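Local coordinates for acyl-CoA thioesterase YbgC (Helicobacter pylori, PDB 2PZH) that hydrolyses the thioester bond of acyl-CoAs, preferring long-chain fatty acyl-CoAs and benzoyl-CoA over butyryl- and octanoyl-CoA, and may take part in phospholipid metabolism, at the interface of chains A and B and the interface of chains A and C. Residues are numbered along the deposited sequence; one frame, centred on the assembly and turned at random. Chains: chain A/B/C, Hypothetical protein HP_0496.

Two kinds of subunit interface appear here, as suits a homotetramer of hot-dog folds. Contact 1 and contact 2 are two-fold twins within the A–B interface, their C-alpha centres about 19 Å apart: A:Arg6 and A:Tyr8 meet B:Glu33 and B:Phe36 on the long helix in contact 1, and the chains exchange roles in contact 2. Contact 3, about 26 Å from contact 1 and 23 Å from contact 2 between C-alpha centres, joins strand 47-58 of chains A and C edge to edge, chiefly by backbone bonds with lysine side chains added. The centre of contact 1 is about 12 Å from A:Asp13, the predicted active-site residue.

Contact 1: the interface of chains A and B. Residues chain A 6-8, 64-65; chain B 32-33, 36.
OE1 of the B:Glu33 carboxylate draws donors from two side chains of chain A. The phenol OH of A:Tyr8 gives it a hydrogen bond of 2.9 Å, arriving on the anti side and 23° out of the carboxylate plane; A:Arg6 NE adds a weak, longer one. The other oxygen, OE2, takes a salt bridge from A:Arg6 NH2 at 2.9 Å through its syn lone pair. Guanidinium and carboxylate planes are turned 36° apart, so this is a twisted pairing. Glutamate suits the place because its bent chain leaves helix 22-37 and carries both oxygens to the partner. A second-shell bond steadies the arginine: NH1 donates to the backbone carbonyl A:Gly65 O at 2.8 Å, in the guanidinium plane. With CG anti to the backbone N, a chi1 of 176° places A:Arg6 CG over the A:Tyr8 ring, toward its rim; bends at chi2 and chi3 then carry the guanidinium to B:Glu33 and A:Gly65 O.

B:Phe36 supplies the apolar side. Its CB sits over the centre of the guanidinium face, 3.6 Å above the plane, while ring atom CD2 is 3.7 Å from A:Arg6 CD. The A:Tyr8 ring presents CE1 at the edge of the phenylalanine ring, in its plane. A flat aromatic can serve both neighbours, covering the arginine's aliphatic stem and touching the tyrosine's rim. Beyond them, B:Phe36 CZ rests 3.7 Å from A:Gly65 CA.

Contact 2: the interface of chains A and B. Residues chain A 29, 32-33, 36; chain B 6-8.
A:Phe36 and the ring of B:Tyr8 form the apolar centre, phenylalanine CE2 lying 3.7 Å from tyrosine CD1. The A:Phe36 ring also passes along the stem of B:Arg6, the two side chains running in opposite directions, and CD2 comes within 3.4 Å of the arginine CD. Both faces of the tyrosine ring are occupied. B:Arg6 CG, from the same chain, lies toward the rim on one face; on the other, A:Arg29 CG makes a CH-pi contact, 3.8 Å from the ring centroid. Setting CG beside the backbone N (chi1 -60°) puts it on that face; the extended chain, crossing the phenol at about a right angle, then takes CD along toward CD2 and CE2 of B:Tyr8 and NE onward. A long methylene stem suits an aromatic face, while its charged end can continue past the ring.

At the polar rim, A:Glu33 is gripped side-on by B:Arg6. B:Arg6 NE donates to the syn lone pair of A:Glu33 OE1, 3.0 Å away. B:Arg6 NH2 makes a hydrogen bond and salt bridge to A:Glu33 OE2 at 2.8 Å, nearly straight (167° at the hydrogen), with OE2 lying in the guanidinium plane. NE and NH2 each take a different carboxylate oxygen, which should restrain rotation of the acid. Phenol and arginine together fit glutamate by supplying donors from different directions: B:Tyr8 OH also reaches A:Glu33 OE1, 2.9 Å away, from above the carboxylate plane, 53° out of it.

Contact 3: the interface of chains A and C. Residues chain A 54-57; chain C 53-55.
The flat groups that meet here are peptide units, and the carbonyl of C:Ile54 is met both in its plane and from above. In the plane comes the backbone N of A:Ala56, at 2.9 Å from C:Ile54 O and nearly straight (169° at the hydrogen). Above it, 55° out of the plane and not on a lone pair, stands the side-chain amine nitrogen A:Lys55 NZ, 3.2 Å from the same oxygen. The backbone bond is returned by C:Ile54 N, which donates to A:Ala56 O at 2.9 Å. This reciprocal pair joins the two copies of strand 47-58 in antiparallel register, with A:Lys55 opposite C:Lys55 near the two-fold axis, so that the sheet continues between subunits.

The facing lysines adopt different shapes. In A:Lys55, CG is anti to the backbone N (chi1 178°) and bends at chi2 and chi4 fold the terminal nitrogen back over the partner strand; C:Lys55 instead stays extended beyond CG. Their stems cross tightly, A:Lys55 CD lying 3.4 Å from C:Lys55 CG. Farther out, A:Lys55 NZ and C:Lys55 NZ stand 6.6 Å apart. Diverging ends probably ease the repulsion between like charges, and lysine suits the place because its stem can pack while its tip turns to an acceptor. A:Ala56 takes part through its backbone N and O. A:Asp57 OD1 makes a weak, same-chain salt bridge to A:Lys55 NZ, and also lies 3.6 Å from C:Ser53 CB.

Contact 1: the interface of chains A and B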
# COMPACT_ATOMS: atom_id res chain seq x y z
N ARG A 6 8.57 12.57 -1.46
CA ARG A 6 7.46 13.33 -2.03
C ARG A 6 6.14 12.63 -1.66
O ARG A 6 6.10 11.40 -1.61
CB ARG A 6 7.60 13.39 -3.55
CG ARG A 6 6.45 14.07 -4.24
CD ARG A 6 6.58 15.58 -4.16
NE ARG A 6 7.62 16.05 -5.07
CZ ARG A 6 7.86 17.33 -5.35
NH1 ARG A 6 7.11 18.29 -4.81
NH2 ARG A 6 8.83 17.66 -6.20
N VAL A 7 5.09 13.41 -1.37
CA VAL A 7 3.76 12.83 -1.12
C VAL A 7 3.03 12.71 -2.46
O VAL A 7 2.75 13.70 -3.13
CB VAL A 7 2.89 13.69 -0.15
CG1 VAL A 7 1.45 13.08 -0.03
CG2 VAL A 7 3.58 13.82 1.21
N TYR A 8 2.75 11.46 -2.84
CA TYR A 8 2.08 11.17 -4.11
C TYR A 8 0.64 10.74 -3.88
O TYR A 8 0.24 10.50 -2.74
CB TYR A 8 2.80 10.02 -4.80
CG TYR A 8 4.19 10.38 -5.26
CD1 TYR A 8 4.38 11.24 -6.33
CD2 TYR A 8 5.30 9.87 -4.60
CE1 TYR A 8 5.68 11.57 -6.76
CE2 TYR A 8 6.59 10.20 -5.00
CZ TYR A 8 6.77 11.06 -6.08
OH TYR A 8 8.05 11.37 -6.48
N LEU A 64 -0.82 16.13 -0.60
CA LEU A 64 -0.33 15.90 -1.96
C LEU A 64 0.71 16.91 -2.42
O LEU A 64 0.49 18.12 -2.33
CB LEU A 64 -1.49 15.94 -2.95
CG LEU A 64 -1.16 15.59 -4.39
CD1 LEU A 64 -0.86 14.10 -4.46
CD2 LEU A 64 -2.30 15.99 -5.35
N GLY A 65 1.84 16.42 -2.93
CA GLY A 65 2.84 17.28 -3.57
C GLY A 65 3.89 17.84 -2.63
O GLY A 65 4.89 18.39 -3.06
N SER B 32 3.37 12.22 -12.06
CA SER B 32 3.15 13.36 -11.16
C SER B 32 4.38 14.27 -11.02
O SER B 32 4.26 15.50 -10.98
CB SER B 32 2.62 12.87 -9.81
OG SER B 32 1.22 12.62 -9.92
N GLU B 33 5.57 13.68 -11.02
CA GLU B 33 6.81 14.44 -10.84
C GLU B 33 6.99 15.41 -12.01
O GLU B 33 7.50 16.51 -11.84
CB GLU B 33 8.00 13.46 -10.67
CG GLU B 33 9.22 14.03 -9.89
CD GLU B 33 8.89 14.63 -8.54
OE1 GLU B 33 8.27 13.97 -7.66
OE2 GLU B 33 9.29 15.80 -8.34
N PHE B 36 5.01 18.17 -10.73
CA PHE B 36 5.61 18.67 -9.49
C PHE B 36 6.86 19.49 -9.79
O PHE B 36 7.06 20.56 -9.23
CB PHE B 36 5.98 17.51 -8.56
CG PHE B 36 4.80 16.80 -7.96
CD1 PHE B 36 3.56 17.42 -7.87
CD2 PHE B 36 4.94 15.51 -7.45
CE1 PHE B 36 2.47 16.75 -7.29
CE2 PHE B 36 3.87 14.86 -6.88
CZ PHE B 36 2.64 15.46 -6.80

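Contact 2: the interface of chains A and B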
# COMPACT_ATOMS: atom_id res chain seq x y z
N ARG A 29 11.79 3.60 5.05
CA ARG A 29 12.69 3.94 3.93
C ARG A 29 13.97 4.60 4.47
O ARG A 29 15.09 4.23 4.08
CB ARG A 29 12.01 4.88 2.94
CG ARG A 29 10.75 4.27 2.34
CD ARG A 29 10.16 5.24 1.34
NE ARG A 29 8.78 4.88 1.02
CZ ARG A 29 7.96 5.67 0.35
NH1 ARG A 29 8.40 6.86 -0.07
NH2 ARG A 29 6.71 5.29 0.10
N SER A 32 16.32 2.02 6.09
CA SER A 32 16.92 1.13 5.09
C SER A 32 17.94 1.87 4.21
O SER A 32 19.00 1.34 3.88
CB SER A 32 15.86 0.45 4.23
OG SER A 32 15.19 -0.57 4.97
N GLU A 33 17.64 3.11 3.86
CA GLU A 33 18.56 3.86 3.01
C GLU A 33 19.93 4.05 3.69
O GLU A 33 20.95 4.10 3.01
CB GLU A 33 17.96 5.18 2.57
CG GLU A 33 18.74 5.88 1.45
CD GLU A 33 18.70 5.15 0.10
OE1 GLU A 33 17.83 4.27 -0.11
OE2 GLU A 33 19.54 5.46 -0.76
N PHE A 36 21.52 0.90 2.58
CA PHE A 36 21.72 0.94 1.13
C PHE A 36 22.86 1.89 0.74
O PHE A 36 23.63 1.59 -0.19
CB PHE A 36 20.44 1.35 0.40
CG PHE A 36 19.28 0.39 0.59
CD1 PHE A 36 19.49 -0.94 0.88
CD2 PHE A 36 17.97 0.83 0.42
CE1 PHE A 36 18.41 -1.83 1.06
CE2 PHE A 36 16.90 -0.03 0.57
CZ PHE A 36 17.11 -1.36 0.90
N ARG B 6 13.91 3.69 -5.46
CA ARG B 6 14.55 2.55 -4.82
C ARG B 6 13.47 1.55 -4.40
O ARG B 6 12.38 1.95 -3.96
CB ARG B 6 15.32 3.04 -3.57
CG ARG B 6 15.75 1.94 -2.61
CD ARG B 6 17.19 1.49 -2.82
NE ARG B 6 18.17 2.55 -2.51
CZ ARG B 6 19.43 2.54 -2.93
NH1 ARG B 6 19.88 1.55 -3.69
NH2 ARG B 6 20.25 3.53 -2.60
N VAL B 7 13.77 0.26 -4.54
CA VAL B 7 12.90 -0.80 -4.01
C VAL B 7 13.09 -0.99 -2.50
O VAL B 7 14.16 -1.37 -2.03
CB VAL B 7 13.14 -2.17 -4.73
CG1 VAL B 7 12.23 -3.25 -4.12
CG2 VAL B 7 12.84 -1.99 -6.19
N TYR B 8 12.04 -0.72 -1.74
CA TYR B 8 12.07 -0.87 -0.29
C TYR B 8 11.27 -2.10 0.17
O TYR B 8 10.57 -2.74 -0.63
CB TYR B 8 11.58 0.42 0.40
CG TYR B 8 12.48 1.63 0.17
CD1 TYR B 8 13.71 1.75 0.84
CD2 TYR B 8 12.11 2.63 -0.71
CE1 TYR B 8 14.54 2.86 0.64
CE2 TYR B 8 12.95 3.75 -0.93
CZ TYR B 8 14.16 3.85 -0.25
OH TYR B 8 14.99 4.94 -0.46

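Contact 3: the interface of chains A and C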
# COMPACT_ATOMS: atom_id res chain seq x y z
N ILE A 54 6.43 0.50 18.70
CA ILE A 54 6.44 1.85 18.17
C ILE A 54 5.63 2.77 19.07
O ILE A 54 4.58 2.40 19.59
CB ILE A 54 5.94 1.91 16.72
CG1 ILE A 54 5.96 3.37 16.24
CG2 ILE A 54 4.52 1.36 16.61
CD1 ILE A 54 6.02 3.51 14.74
N LYS A 55 6.15 3.97 19.26
CA LYS A 55 5.39 5.03 19.87
C LYS A 55 5.38 6.14 18.83
O LYS A 55 6.44 6.59 18.40
CB LYS A 55 6.06 5.49 21.16
CG LYS A 55 5.34 6.64 21.83
CD LYS A 55 4.00 6.18 22.36
CE LYS A 55 3.02 7.32 22.44
NZ LYS A 55 2.62 7.77 21.08
N ALA A 56 4.19 6.56 18.42
CA ALA A 56 4.07 7.57 17.37
C ALA A 56 3.06 8.67 17.72
O ALA A 56 1.99 8.41 18.28
CB ALA A 56 3.72 6.93 16.03
N ASP A 57 3.44 9.91 17.41
CA ASP A 57 2.58 11.05 17.60
C ASP A 57 2.37 11.71 16.25
O ASP A 57 3.29 11.78 15.45
CB ASP A 57 3.25 12.05 18.55
CG ASP A 57 3.34 11.52 19.96
OD1 ASP A 57 2.29 11.14 20.51
OD2 ASP A 57 4.46 11.47 20.51
N SER C 53 -2.24 9.72 18.49
CA SER C 53 -1.08 8.96 18.94
C SER C 53 -1.35 7.46 18.78
O SER C 53 -2.51 7.01 18.82
CB SER C 53 -0.77 9.28 20.41
OG SER C 53 -1.85 8.85 21.24
N ILE C 54 -0.28 6.71 18.61
CA ILE C 54 -0.35 5.26 18.55
C ILE C 54 0.74 4.66 19.44
O ILE C 54 1.86 5.15 19.44
CB ILE C 54 -0.14 4.75 17.11
CG1 ILE C 54 -1.26 5.27 16.20
CG2 ILE C 54 -0.15 3.21 17.09
CD1 ILE C 54 -1.23 4.73 14.76
N LYS C 55 0.40 3.62 20.18
CA LYS C 55 1.39 2.80 20.88
C LYS C 55 1.17 1.39 20.40
O LYS C 55 0.10 0.84 20.57
CB LYS C 55 1.18 2.81 22.39
CG LYS C 55 1.43 4.12 23.10
CD LYS C 55 1.24 3.91 24.61
CE LYS C 55 2.11 4.86 25.41
NZ LYS C 55 1.76 4.83 26.87